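Local coordinates for polymerase X (Deinococcus radiodurans, PDB 2W9M), which is a family X DNA polymerase that probably extends DNA with deoxyribonucleotides and also carries a zinc-binding PHP domain, at residues L192-A197 and R460-R465; L246-S251 and A288-A293; E381-I386 and I396-E401. All coordinates share one frame; numbering follows the deposited sequence.

Interaction 1 (L192-A197 and R460-R465); sequences LETVRA and RLLLRR
Thr194, Leu462 and Leu463 make the heart of this loose, partly buried contact, which is a matter of van der Waals touch. A type II beta turn pushes two leucines forward, and the start of a strand receives them. The hydroxyl of Thr194 does most of the receiving: OG1 lies 4.0 Å from Leu463 CD2, and the same OG1 is 4.3 Å from Leu462 CG. It is turned there by a chi1 of -88°, which sets OG1 anti to the carbonyl carbon and leaves CG2 anti to the backbone N. A short beta-branched residue suits the beginning of a strand and keeps the approach compact. One residue earlier, Glu193 offers only its aliphatic root, with CB 4.4 Å from Leu462 CD2.

The backbone bonds stay within 460-465. Leu461 O accepts from both Arg464 N, at 3.0 Å, and Arg465 N, while Leu461 N gives a bond back to Arg465 O. Arg464 and Arg465 thus face a single residue, a classic beta bulge that closes the turn. Leu463 takes a positive phi of 75° at the turn, an uncommon setting for a leucine. In the fold, the loop follows strand 453-454 of the zinc-binding PHP sheet, and strand 194-203 belongs to the mixed sheet of the polymerase X region, so the two halves of the protein meet here.

The charged groups find their partners outside the two segments. Glu193 OE2 is 5.1 Å from Arg460 NH2, too far for a salt bridge; the carboxylate pairs with Arg500 instead, and Arg460 with Asp498 and the carbonyl of Arg494. Within its own loop, Leu462 CD1 sits 3.5 Å above the Arg460 guanidinium plane, over the outer part of one face rather than its middle.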
ATOM      1  N   LEU A 192      -0.885   9.080   8.620  1.00 31.47           N
ATOM      2  CA  LEU A 192      -0.659   7.915   9.457  1.00 49.54           C
ATOM      3  C   LEU A 192      -0.989   6.657   8.653  1.00 45.03           C
ATOM      4  O   LEU A 192      -2.090   6.529   8.122  1.00 48.31           O
ATOM      5  CB  LEU A 192      -1.524   7.999  10.715  1.00 37.72           C
ATOM      6  CG  LEU A 192      -0.838   7.575  12.010  1.00 36.58           C
ATOM      7  CD1 LEU A 192       0.314   8.514  12.295  1.00 39.06           C
ATOM      8  CD2 LEU A 192      -1.825   7.559  13.167  1.00 47.48           C
ATOM      9  N   GLU A 193      -0.032   5.737   8.551  1.00 47.54           N
ATOM     10  CA  GLU A 193      -0.231   4.504   7.786  1.00 50.37           C
ATOM     11  C   GLU A 193      -1.522   3.789   8.191  1.00 35.11           C
ATOM     12  O   GLU A 193      -2.171   3.135   7.375  1.00 44.61           O
ATOM     13  CB  GLU A 193       0.975   3.566   7.927  1.00 31.84           C
ATOM     14  CG  GLU A 193       1.415   3.306   9.362  1.00 52.89           C
ATOM     15  CD  GLU A 193       2.350   4.380   9.903  1.00 62.45           C
ATOM     16  OE1 GLU A 193       2.947   5.121   9.093  1.00 59.94           O
ATOM     17  OE2 GLU A 193       2.492   4.476  11.141  1.00 61.79           O
ATOM     18  N   THR A 194      -1.884   3.927   9.458  1.00 36.82           N
ATOM     19  CA  THR A 194      -3.143   3.408   9.966  1.00 34.44           C
ATOM     20  C   THR A 194      -3.890   4.549  10.662  1.00 46.40           C
ATOM     21  O   THR A 194      -3.266   5.452  11.219  1.00 42.39           O
ATOM     22  CB  THR A 194      -2.905   2.236  10.923  1.00 44.49           C
ATOM     23  OG1 THR A 194      -2.849   1.016  10.171  1.00 54.81           O
ATOM     24  CG2 THR A 194      -4.019   2.141  11.926  1.00 44.23           C
ATOM     25  N   VAL A 195      -5.220   4.514  10.620  1.00 38.86           N
ATOM     26  CA  VAL A 195      -6.030   5.672  10.994  1.00 29.83           C
ATOM     27  C   VAL A 195      -7.208   5.333  11.911  1.00 38.68           C
ATOM     28  O   VAL A 195      -7.971   4.405  11.639  1.00 43.47           O
ATOM     29  CB  VAL A 195      -6.556   6.373   9.732  1.00 28.01           C
ATOM     30  CG1 VAL A 195      -7.935   6.937   9.968  1.00 39.96           C
ATOM     31  CG2 VAL A 195      -5.590   7.454   9.289  1.00 29.91           C
ATOM     32  N   ARG A 196      -7.363   6.097  12.990  1.00 31.49           N
ATOM     33  CA  ARG A 196      -8.424   5.832  13.961  1.00 42.13           C
ATOM     34  C   ARG A 196      -9.807   6.206  13.440  1.00 37.44           C
ATOM     35  O   ARG A 196     -10.807   5.597  13.821  1.00 35.41           O
ATOM     36  CB  ARG A 196      -8.153   6.559  15.280  1.00 46.98           C
ATOM     37  CG  ARG A 196      -7.961   8.061  15.139  1.00 68.48           C
ATOM     38  CD  ARG A 196      -7.626   8.708  16.483  1.00 64.37           C
ATOM     39  NE  ARG A 196      -8.745   9.450  17.059  1.00 67.91           N
ATOM     40  CZ  ARG A 196      -9.821   8.893  17.607  1.00 75.66           C
ATOM     41  NH1 ARG A 196      -9.950   7.574  17.649  1.00 79.60           N
ATOM     42  NH2 ARG A 196     -10.775   9.662  18.108  1.00 65.45           N
ATOM     43  N   ALA A 197      -9.862   7.211  12.573  1.00 33.77           N
ATOM     44  CA  ALA A 197     -11.131   7.653  12.011  1.00 28.34           C
ATOM     45  C   ALA A 197     -10.941   8.602  10.836  1.00 30.63           C
ATOM     46  O   ALA A 197      -9.864   9.163  10.644  1.00 34.05           O
ATOM     47  CB  ALA A 197     -11.974   8.321  13.087  1.00 28.49           C
ATOM     48  N   ARG A 460       5.698  -6.524   5.662  1.00 33.51           N
ATOM     49  CA  ARG A 460       4.546  -6.179   6.488  1.00 30.91           C
ATOM     50  C   ARG A 460       3.279  -5.954   5.655  1.00 27.04           C
ATOM     51  O   ARG A 460       3.352  -5.477   4.525  1.00 29.21           O
ATOM     52  CB  ARG A 460       4.861  -4.918   7.296  1.00 24.19           C
ATOM     53  CG  ARG A 460       3.719  -3.931   7.342  1.00 31.10           C
ATOM     54  CD  ARG A 460       4.199  -2.511   7.092  1.00 31.17           C
ATOM     55  NE  ARG A 460       4.435  -1.782   8.332  1.00 43.40           N
ATOM     56  CZ  ARG A 460       4.472  -0.457   8.416  1.00 36.32           C
ATOM     57  NH1 ARG A 460       4.287   0.282   7.330  1.00 26.06           N
ATOM     58  NH2 ARG A 460       4.687   0.129   9.585  1.00 43.56           N
ATOM     59  N   LEU A 461       2.124  -6.303   6.217  1.00 27.23           N
ATOM     60  CA  LEU A 461       0.833  -5.946   5.629  1.00 24.55           C
ATOM     61  C   LEU A 461      -0.076  -5.311   6.678  1.00 16.50           C
ATOM     62  O   LEU A 461      -0.613  -6.004   7.535  1.00 26.97           O
ATOM     63  CB  LEU A 461       0.145  -7.171   5.022  1.00 18.49           C
ATOM     64  CG  LEU A 461       0.744  -7.709   3.723  1.00 27.84           C
ATOM     65  CD1 LEU A 461      -0.126  -8.824   3.169  1.00 35.83           C
ATOM     66  CD2 LEU A 461       0.908  -6.593   2.702  1.00 22.00           C
ATOM     67  N   LEU A 462      -0.248  -3.996   6.606  1.00 19.68           N
ATOM     68  CA  LEU A 462      -1.039  -3.270   7.598  1.00 25.36           C
ATOM     69  C   LEU A 462      -2.401  -3.917   7.874  1.00 31.40           C
ATOM     70  O   LEU A 462      -3.173  -4.169   6.951  1.00 24.48           O
ATOM     71  CB  LEU A 462      -1.238  -1.808   7.183  1.00 24.41           C
ATOM     72  CG  LEU A 462      -0.110  -0.803   7.422  1.00 33.62           C
ATOM     73  CD1 LEU A 462       0.878  -1.364   8.425  1.00 33.14           C
ATOM     74  CD2 LEU A 462       0.604  -0.430   6.137  1.00 24.40           C
ATOM     75  N   LEU A 463      -2.681  -4.166   9.152  1.00 33.23           N
ATOM     76  CA  LEU A 463      -3.970  -4.698   9.605  1.00 31.92           C
ATOM     77  C   LEU A 463      -4.164  -6.183   9.311  1.00 26.00           C
ATOM     78  O   LEU A 463      -5.268  -6.702   9.464  1.00 44.24           O
ATOM     79  CB  LEU A 463      -5.140  -3.898   9.018  1.00 19.89           C
ATOM     80  CG  LEU A 463      -5.197  -2.404   9.328  1.00 35.10           C
ATOM     81  CD1 LEU A 463      -6.402  -1.767   8.656  1.00 37.95           C
ATOM     82  CD2 LEU A 463      -5.233  -2.163  10.823  1.00 27.34           C
ATOM     83  N   ARG A 464      -3.102  -6.865   8.894  1.00 31.87           N
ATOM     84  CA  ARG A 464      -3.197  -8.290   8.579  1.00 23.17           C
ATOM     85  C   ARG A 464      -2.091  -9.123   9.225  1.00 21.40           C
ATOM     86  O   ARG A 464      -2.365 -10.094   9.928  1.00 31.33           O
ATOM     87  CB  ARG A 464      -3.215  -8.503   7.061  1.00 21.96           C
ATOM     88  CG  ARG A 464      -3.159  -9.967   6.639  1.00 33.85           C
ATOM     89  CD  ARG A 464      -3.419 -10.133   5.146  1.00 28.86           C
ATOM     90  NE  ARG A 464      -4.768  -9.712   4.790  1.00 39.05           N
ATOM     91  CZ  ARG A 464      -5.825 -10.515   4.810  1.00 41.45           C
ATOM     92  NH1 ARG A 464      -5.687 -11.785   5.166  1.00 33.59           N
ATOM     93  NH2 ARG A 464      -7.021 -10.053   4.474  1.00 35.90           N
ATOM     94  N   ARG A 465      -0.841  -8.744   8.978  1.00 23.53           N
ATOM     95  CA  ARG A 465       0.308  -9.448   9.538  1.00 26.90           C
ATOM     96  C   ARG A 465       1.506  -8.509   9.649  1.00 23.82           C
ATOM     97  O   ARG A 465       1.760  -7.715   8.748  1.00 33.79           O
ATOM     98  CB  ARG A 465       0.691 -10.636   8.649  1.00 28.48           C
ATOM     99  CG  ARG A 465       1.142 -10.217   7.255  1.00 43.12           C
ATOM    100  CD  ARG A 465       2.434 -10.901   6.836  1.00 39.82           C
ATOM    101  NE  ARG A 465       2.213 -11.935   5.834  1.00 56.23           N
ATOM    102  CZ  ARG A 465       2.325 -11.742   4.524  1.00 56.33           C
ATOM    103  NH1 ARG A 465       2.658 -10.549   4.050  1.00 46.56           N
ATOM    104  NH2 ARG A 465       2.108 -12.745   3.684  1.00 62.15           N
TER

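Interaction 2 (L246-S251 and A288-A293)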
ATOM      1  N   LEU A 246      -8.418  25.451  16.166  1.00 38.58           N
ATOM      2  CA  LEU A 246      -9.060  24.156  16.001  1.00 32.38           C
ATOM      3  C   LEU A 246      -8.193  23.249  15.129  1.00 36.21           C
ATOM      4  O   LEU A 246      -8.040  22.064  15.411  1.00 30.36           O
ATOM      5  CB  LEU A 246     -10.440  24.329  15.365  1.00 30.64           C
ATOM      6  CG  LEU A 246     -11.267  23.059  15.156  1.00 37.43           C
ATOM      7  CD1 LEU A 246     -11.805  22.560  16.486  1.00 35.15           C
ATOM      8  CD2 LEU A 246     -12.404  23.312  14.180  1.00 32.22           C
ATOM      9  N   ASP A 247      -7.617  23.819  14.075  1.00 28.58           N
ATOM     10  CA  ASP A 247      -6.794  23.054  13.147  1.00 28.30           C
ATOM     11  C   ASP A 247      -5.521  22.537  13.806  1.00 34.73           C
ATOM     12  O   ASP A 247      -5.086  21.420  13.534  1.00 43.81           O
ATOM     13  CB  ASP A 247      -6.465  23.881  11.906  1.00 29.52           C
ATOM     14  CG  ASP A 247      -7.679  24.097  11.014  1.00 56.55           C
ATOM     15  OD1 ASP A 247      -8.764  23.577  11.355  1.00 50.37           O
ATOM     16  OD2 ASP A 247      -7.552  24.779   9.973  1.00 73.94           O
ATOM     17  N   LEU A 248      -4.928  23.345  14.677  1.00 40.01           N
ATOM     18  CA  LEU A 248      -3.738  22.918  15.405  1.00 35.77           C
ATOM     19  C   LEU A 248      -4.076  21.798  16.383  1.00 31.71           C
ATOM     20  O   LEU A 248      -3.397  20.772  16.422  1.00 35.41           O
ATOM     21  CB  LEU A 248      -3.103  24.090  16.155  1.00 37.15           C
ATOM     22  CG  LEU A 248      -2.244  25.055  15.338  1.00 37.76           C
ATOM     23  CD1 LEU A 248      -1.619  26.088  16.252  1.00 41.07           C
ATOM     24  CD2 LEU A 248      -1.163  24.304  14.586  1.00 39.39           C
ATOM     25  N   LEU A 249      -5.131  21.996  17.167  1.00 31.79           N
ATOM     26  CA  LEU A 249      -5.515  21.022  18.188  1.00 36.80           C
ATOM     27  C   LEU A 249      -5.950  19.679  17.608  1.00 30.27           C
ATOM     28  O   LEU A 249      -5.728  18.640  18.222  1.00 39.56           O
ATOM     29  CB  LEU A 249      -6.600  21.591  19.108  1.00 27.59           C
ATOM     30  CG  LEU A 249      -6.115  22.679  20.071  1.00 34.80           C
ATOM     31  CD1 LEU A 249      -7.282  23.431  20.659  1.00 28.35           C
ATOM     32  CD2 LEU A 249      -5.248  22.084  21.174  1.00 36.34           C
ATOM     33  N   ARG A 250      -6.558  19.700  16.426  1.00 33.87           N
ATOM     34  CA  ARG A 250      -7.019  18.471  15.785  1.00 29.17           C
ATOM     35  C   ARG A 250      -5.983  17.914  14.799  1.00 34.47           C
ATOM     36  O   ARG A 250      -6.343  17.410  13.738  1.00 47.91           O
ATOM     37  CB  ARG A 250      -8.348  18.700  15.053  1.00 19.02           C
ATOM     38  CG  ARG A 250      -9.446  19.373  15.872  1.00 30.63           C
ATOM     39  CD  ARG A 250     -10.020  18.465  16.948  1.00 33.10           C
ATOM     40  NE  ARG A 250     -10.498  17.200  16.401  1.00 36.19           N
ATOM     41  CZ  ARG A 250     -11.268  16.336  17.060  1.00 42.00           C
ATOM     42  NH1 ARG A 250     -11.662  16.602  18.295  1.00 39.97           N
ATOM     43  NH2 ARG A 250     -11.648  15.206  16.477  1.00 56.24           N
ATOM     44  N   SER A 251      -4.703  17.998  15.155  1.00 43.76           N
ATOM     45  CA  SER A 251      -3.623  17.541  14.274  1.00 36.60           C
ATOM     46  C   SER A 251      -3.233  16.056  14.361  1.00 44.41           C
ATOM     47  O   SER A 251      -3.020  15.429  13.323  1.00 64.68           O
ATOM     48  CB  SER A 251      -2.377  18.415  14.438  1.00 45.16           C
ATOM     49  OG  SER A 251      -2.475  19.574  13.637  1.00 42.11           O
ATOM     50  N   ALA A 288      -1.109  29.570  10.880  1.00 49.01           N
ATOM     51  CA  ALA A 288       0.046  30.465  10.829  1.00 49.53           C
ATOM     52  C   ALA A 288      -0.047  31.592  11.854  1.00 47.77           C
ATOM     53  O   ALA A 288       0.959  32.003  12.434  1.00 41.81           O
ATOM     54  CB  ALA A 288       0.210  31.034   9.430  1.00 35.27           C
ATOM     55  N   VAL A 289      -1.260  32.088  12.069  1.00 38.35           N
ATOM     56  CA  VAL A 289      -1.481  33.193  12.995  1.00 36.95           C
ATOM     57  C   VAL A 289      -1.181  32.788  14.441  1.00 52.32           C
ATOM     58  O   VAL A 289      -0.607  33.568  15.203  1.00 55.25           O
ATOM     59  CB  VAL A 289      -2.919  33.735  12.889  1.00 41.72           C
ATOM     60  CG1 VAL A 289      -3.105  34.923  13.805  1.00 38.98           C
ATOM     61  CG2 VAL A 289      -3.240  34.116  11.451  1.00 40.71           C
ATOM     62  N   VAL A 290      -1.563  31.569  14.814  1.00 48.99           N
ATOM     63  CA  VAL A 290      -1.294  31.061  16.158  1.00 39.17           C
ATOM     64  C   VAL A 290       0.203  30.964  16.420  1.00 45.75           C
ATOM     65  O   VAL A 290       0.679  31.340  17.490  1.00 46.08           O
ATOM     66  CB  VAL A 290      -1.916  29.674  16.385  1.00 33.16           C
ATOM     67  CG1 VAL A 290      -1.626  29.184  17.790  1.00 35.21           C
ATOM     68  CG2 VAL A 290      -3.399  29.725  16.151  1.00 38.34           C
ATOM     69  N   PHE A 291       0.941  30.449  15.445  1.00 47.16           N
ATOM     70  CA  PHE A 291       2.391  30.350  15.570  1.00 48.00           C
ATOM     71  C   PHE A 291       3.018  31.733  15.743  1.00 55.01           C
ATOM     72  O   PHE A 291       3.892  31.920  16.588  1.00 64.63           O
ATOM     73  CB  PHE A 291       3.001  29.637  14.359  1.00 45.39           C
ATOM     74  CG  PHE A 291       2.855  28.140  14.392  1.00 46.56           C
ATOM     75  CD1 PHE A 291       1.955  27.497  13.554  1.00 44.48           C
ATOM     76  CD2 PHE A 291       3.625  27.376  15.252  1.00 44.76           C
ATOM     77  CE1 PHE A 291       1.824  26.118  13.575  1.00 40.63           C
ATOM     78  CE2 PHE A 291       3.497  25.994  15.280  1.00 45.20           C
ATOM     79  CZ  PHE A 291       2.596  25.366  14.440  1.00 41.07           C
ATOM     80  N   HIS A 292       2.571  32.698  14.944  1.00 49.03           N
ATOM     81  CA  HIS A 292       3.066  34.069  15.058  1.00 61.44           C
ATOM     82  C   HIS A 292       2.818  34.633  16.450  1.00 56.41           C
ATOM     83  O   HIS A 292       3.682  35.295  17.023  1.00 60.84           O
ATOM     84  CB  HIS A 292       2.419  34.980  14.012  1.00 55.46           C
ATOM     85  CG  HIS A 292       3.139  35.001  12.700  1.00 82.17           C
ATOM     86  ND1 HIS A 292       2.622  34.431  11.557  1.00 83.70           N
ATOM     87  CD2 HIS A 292       4.337  35.528  12.350  1.00 95.54           C
ATOM     88  CE1 HIS A 292       3.469  34.606  10.558  1.00 79.91           C
ATOM     89  NE2 HIS A 292       4.518  35.268  11.013  1.00104.86           N
ATOM     90  N   ALA A 293       1.634  34.363  16.989  1.00 50.41           N
ATOM     91  CA  ALA A 293       1.236  34.885  18.293  1.00 50.91           C
ATOM     92  C   ALA A 293       2.069  34.314  19.439  1.00 47.09           C
ATOM     93  O   ALA A 293       2.246  34.960  20.470  1.00 55.64           O
ATOM     94  CB  ALA A 293      -0.246  34.626  18.534  1.00 50.86           C
TER
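Leu248 reaches from helix 243-249 to Val290 and Phe291 on helix 287-293, and it is the one residue of 246-251 that meets 288-293. Its CB starts the side chain toward the partner helix but stays short of it. A chi1 of -79° then places CG anti to the carbonyl carbon, beside the backbone N, and CG acts as the fork from which the two methyl groups divide the work.

CD1, which continues the chain in extended form, meets Val290 tip to tip. It lies 3.5 Å from Val290 CG1 and 3.6 Å from Val290 CB, with Val290 CG2 a little farther off at 4.1 Å, so one methyl is set against the whole branched head of the valine. CD2 turns to the ring of Phe291 and comes to 3.6 Å from Phe291 CE1 and 3.9 Å from Phe291 CZ, an oblique approach. Leucine fits because its fork serves two neighbours at once, while beta-branched valine presents a blunt head close to its own helix and phenylalanine is long enough to bring CE1 and CZ within reach of the second methyl.

Helix 287-293 lies in the part of the sequence related to the polymerase beta thumb, and this is helix-to-helix packing far from the zinc sites. Phe255 of helix 253-264 touches both Leu248 and Phe291, and the ring of Phe298 meets that of Phe291, so three helices share one apolar cluster. With only an alanine at Leu248, the Val290 methyls and Phe291 CE1 and CZ would probably be left facing a gap, without their partner.

No hydrogen bond or charge pair crosses between the segments, so the helices are held here by shape and by the burial of hydrocarbon, forces that carry little directional preference.

Interaction 3 (E381-I386 and I396-E401); sequences EQLKEI and IVAGSE. With ZN (zinc ion), chain D; ZN (zinc ion), chain E.
A chi1 of -69° at Ile386 sets CG1 anti to the carbonyl carbon and CG2 anti to the backbone N, which parts the side chain into two arms that meet Ala398 and Ile396. The arms pack helix 376-391 on strand 396-403, the last two elements of a beta-alpha-beta crossover that begins with strand 358-364, in the parallel sheet of the PHP domain.

The longer arm, extended through chi2, brings Ile386 CD1 to 3.8 Å from Ala398 CB. The shorter one places Ile386 CG2 at 3.9 Å from Ile396 CG2, with the two isoleucines lying aslant each other. Leu383, one turn back along the helix, leans over with its end and puts CD2 at 3.5 Å from Ala398 CB. The single methyl of Ala398 is therefore shared by two helix residues, and a small residue suits this place because the backbones run close, with 7.1 Å between Leu383 CA and Ala398 CA. Ile344 of helix 344-353 touches both Ile386 and Ile396 and extends the same apolar layer.

Gln382 brings its amide toward the strand, yet OE1 stays 4.2 Å from Gly399 O, and these two oxygens make no bond. Gly399 has no side chain to add to the layer. Beyond it the same strand runs on to the metal centre.

There Glu401, its CG anti to the backbone N and its chain extended, carries the carboxylate out between two zinc ions, also bound by His332, His334 and Asp516 on one side and His428 and His456 on the other. Glu401 OE1 binds the zinc ion of chain D at 2.2 Å, and Glu401 OE2 binds that of chain E at 2.1 Å.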
ATOM      1  N   GLU A 381       8.698 -14.063 -23.852  1.00 28.83           N
ATOM      2  CA  GLU A 381       7.500 -13.661 -24.583  1.00 34.42           C
ATOM      3  C   GLU A 381       6.998 -12.277 -24.164  1.00 35.43           C
ATOM      4  O   GLU A 381       6.548 -11.494 -25.004  1.00 41.90           O
ATOM      5  CB  GLU A 381       6.390 -14.704 -24.432  1.00 34.14           C
ATOM      6  CG  GLU A 381       6.704 -16.025 -25.113  1.00 53.89           C
ATOM      7  CD  GLU A 381       5.518 -16.978 -25.140  1.00 79.21           C
ATOM      8  OE1 GLU A 381       5.197 -17.490 -26.235  1.00 85.16           O
ATOM      9  OE2 GLU A 381       4.908 -17.215 -24.073  1.00 64.61           O
ATOM     10  N   GLN A 382       7.075 -11.973 -22.872  1.00 31.54           N
ATOM     11  CA  GLN A 382       6.688 -10.647 -22.399  1.00 33.49           C
ATOM     12  C   GLN A 382       7.595  -9.577 -23.004  1.00 31.83           C
ATOM     13  O   GLN A 382       7.127  -8.521 -23.431  1.00 32.02           O
ATOM     14  CB  GLN A 382       6.727 -10.564 -20.870  1.00 40.21           C
ATOM     15  CG  GLN A 382       6.320  -9.199 -20.311  1.00 30.43           C
ATOM     16  CD  GLN A 382       6.537  -9.087 -18.811  1.00 36.03           C
ATOM     17  OE1 GLN A 382       7.673  -9.044 -18.331  1.00 31.00           O
ATOM     18  NE2 GLN A 382       5.445  -9.031 -18.064  1.00 35.94           N
ATOM     19  N   LEU A 383       8.894  -9.862 -23.040  1.00 28.07           N
ATOM     20  CA  LEU A 383       9.871  -8.919 -23.573  1.00 30.11           C
ATOM     21  C   LEU A 383       9.615  -8.618 -25.051  1.00 40.52           C
ATOM     22  O   LEU A 383       9.775  -7.478 -25.492  1.00 43.91           O
ATOM     23  CB  LEU A 383      11.302  -9.422 -23.342  1.00 29.21           C
ATOM     24  CG  LEU A 383      11.786  -9.379 -21.881  1.00 38.81           C
ATOM     25  CD1 LEU A 383      13.058 -10.186 -21.687  1.00 27.73           C
ATOM     26  CD2 LEU A 383      11.992  -7.943 -21.408  1.00 23.00           C
ATOM     27  N   LYS A 384       9.205  -9.632 -25.811  1.00 33.93           N
ATOM     28  CA  LYS A 384       8.825  -9.420 -27.205  1.00 39.23           C
ATOM     29  C   LYS A 384       7.647  -8.453 -27.300  1.00 44.74           C
ATOM     30  O   LYS A 384       7.658  -7.526 -28.111  1.00 39.35           O
ATOM     31  CB  LYS A 384       8.475 -10.746 -27.889  1.00 44.85           C
ATOM     32  CG  LYS A 384       9.676 -11.506 -28.433  1.00 68.95           C
ATOM     33  CD  LYS A 384      10.907 -11.301 -27.553  1.00 83.41           C
ATOM     34  CE  LYS A 384      11.920 -12.424 -27.732  1.00 87.36           C
ATOM     35  NZ  LYS A 384      11.386 -13.733 -27.249  1.00 78.82           N
ATOM     36  N   GLU A 385       6.633  -8.671 -26.468  1.00 36.26           N
ATOM     37  CA  GLU A 385       5.474  -7.782 -26.437  1.00 35.95           C
ATOM     38  C   GLU A 385       5.855  -6.353 -26.069  1.00 35.54           C
ATOM     39  O   GLU A 385       5.350  -5.401 -26.660  1.00 34.72           O
ATOM     40  CB  GLU A 385       4.412  -8.298 -25.467  1.00 38.51           C
ATOM     41  CG  GLU A 385       3.375  -7.250 -25.075  1.00 37.83           C
ATOM     42  CD  GLU A 385       2.216  -7.842 -24.292  1.00 56.48           C
ATOM     43  OE1 GLU A 385       1.932  -7.350 -23.177  1.00 59.12           O
ATOM     44  OE2 GLU A 385       1.592  -8.806 -24.788  1.00 65.32           O
ATOM     45  N   ILE A 386       6.746  -6.204 -25.093  1.00 38.63           N
ATOM     46  CA  ILE A 386       7.189  -4.876 -24.677  1.00 40.27           C
ATOM     47  C   ILE A 386       7.913  -4.147 -25.809  1.00 35.75           C
ATOM     48  O   ILE A 386       7.720  -2.944 -26.001  1.00 38.30           O
ATOM     49  CB  ILE A 386       8.081  -4.928 -23.421  1.00 29.05           C
ATOM     50  CG1 ILE A 386       7.251  -5.341 -22.201  1.00 28.77           C
ATOM     51  CG2 ILE A 386       8.738  -3.574 -23.189  1.00 21.72           C
ATOM     52  CD1 ILE A 386       8.070  -5.585 -20.946  1.00 20.39           C
ATOM     53  N   ILE A 396       8.198   2.528 -22.069  1.00 34.83           N
ATOM     54  CA  ILE A 396       8.259   1.415 -21.130  1.00 28.64           C
ATOM     55  C   ILE A 396       9.697   0.986 -20.831  1.00 35.94           C
ATOM     56  O   ILE A 396      10.571   1.036 -21.696  1.00 32.96           O
ATOM     57  CB  ILE A 396       7.477   0.182 -21.651  1.00 33.26           C
ATOM     58  CG1 ILE A 396       6.061   0.574 -22.069  1.00 35.42           C
ATOM     59  CG2 ILE A 396       7.429  -0.914 -20.594  1.00 27.94           C
ATOM     60  CD1 ILE A 396       5.246  -0.584 -22.593  1.00 29.20           C
ATOM     61  N   VAL A 397       9.920   0.564 -19.591  1.00 42.93           N
ATOM     62  CA  VAL A 397      11.188  -0.008 -19.164  1.00 30.61           C
ATOM     63  C   VAL A 397      10.897  -1.412 -18.624  1.00 32.10           C
ATOM     64  O   VAL A 397      10.045  -1.585 -17.759  1.00 37.97           O
ATOM     65  CB  VAL A 397      11.850   0.876 -18.083  1.00 29.79           C
ATOM     66  CG1 VAL A 397      12.895   0.101 -17.314  1.00 31.81           C
ATOM     67  CG2 VAL A 397      12.460   2.121 -18.714  1.00 26.56           C
ATOM     68  N   ALA A 398      11.583  -2.419 -19.154  1.00 32.02           N
ATOM     69  CA  ALA A 398      11.274  -3.802 -18.805  1.00 27.77           C
ATOM     70  C   ALA A 398      11.978  -4.248 -17.536  1.00 27.22           C
ATOM     71  O   ALA A 398      13.197  -4.145 -17.411  1.00 30.21           O
ATOM     72  CB  ALA A 398      11.618  -4.735 -19.954  1.00 26.38           C
ATOM     73  N   GLY A 399      11.201  -4.753 -16.591  1.00 26.25           N
ATOM     74  CA  GLY A 399      11.770  -5.265 -15.365  1.00 28.74           C
ATOM     75  C   GLY A 399      11.106  -6.550 -14.927  1.00 29.36           C
ATOM     76  O   GLY A 399      10.282  -7.124 -15.643  1.00 30.95           O
ATOM     77  N   SER A 400      11.473  -7.007 -13.737  1.00 21.79           N
ATOM     78  CA  SER A 400      10.862  -8.186 -13.152  1.00 20.64           C
ATOM     79  C   SER A 400      10.970  -8.095 -11.642  1.00 23.47           C
ATOM     80  O   SER A 400      11.938  -7.549 -11.122  1.00 27.77           O
ATOM     81  CB  SER A 400      11.563  -9.449 -13.660  1.00 17.57           C
ATOM     82  OG  SER A 400      11.130 -10.593 -12.947  1.00 32.93           O
ATOM     83  N   GLU A 401       9.972  -8.607 -10.932  1.00 29.34           N
ATOM     84  CA  GLU A 401      10.093  -8.720  -9.486  1.00 21.06           C
ATOM     85  C   GLU A 401      10.589 -10.116  -9.149  1.00 19.68           C
ATOM     86  O   GLU A 401       9.799 -11.047  -9.005  1.00 29.93           O
ATOM     87  CB  GLU A 401       8.774  -8.436  -8.770  1.00 21.14           C
ATOM     88  CG  GLU A 401       8.949  -8.350  -7.264  1.00 19.16           C
ATOM     89  CD  GLU A 401       7.661  -8.089  -6.525  1.00 31.51           C
ATOM     90  OE1 GLU A 401       6.616  -7.939  -7.195  1.00 22.39           O
ATOM     91  OE2 GLU A 401       7.703  -8.034  -5.270  1.00 31.18           O
TER
HETATM   92 ZN    ZN D1566       5.073  -6.436  -6.629  1.00 24.88          ZN
HETATM   93 ZN    ZN E1567       5.896  -7.916  -4.181  1.00 27.67          ZN

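Interactions 2 and 3 follow one another along the chain, and both are nested in the long loop closed by interaction 1. In space interactions 2 and 3 lie on opposite sides of the chain's centre, their own centres 50 Å apart. The centres of interactions 1 and 2 are 28 Å apart, and those of interactions 1 and 3 are 33 Å apart. Strand 194-203 of interaction 1 pairs with strand 231-238, on which helix 243-249 of interaction 2 packs. At the other end, strands 453-454 and 396-403 belong to one parallel sheet, and His456 and Glu401 bind a common zinc ion. Interaction 1 thus joins the polymerase region to the PHP domain, whereas interactions 2 and 3 are internal packing within each.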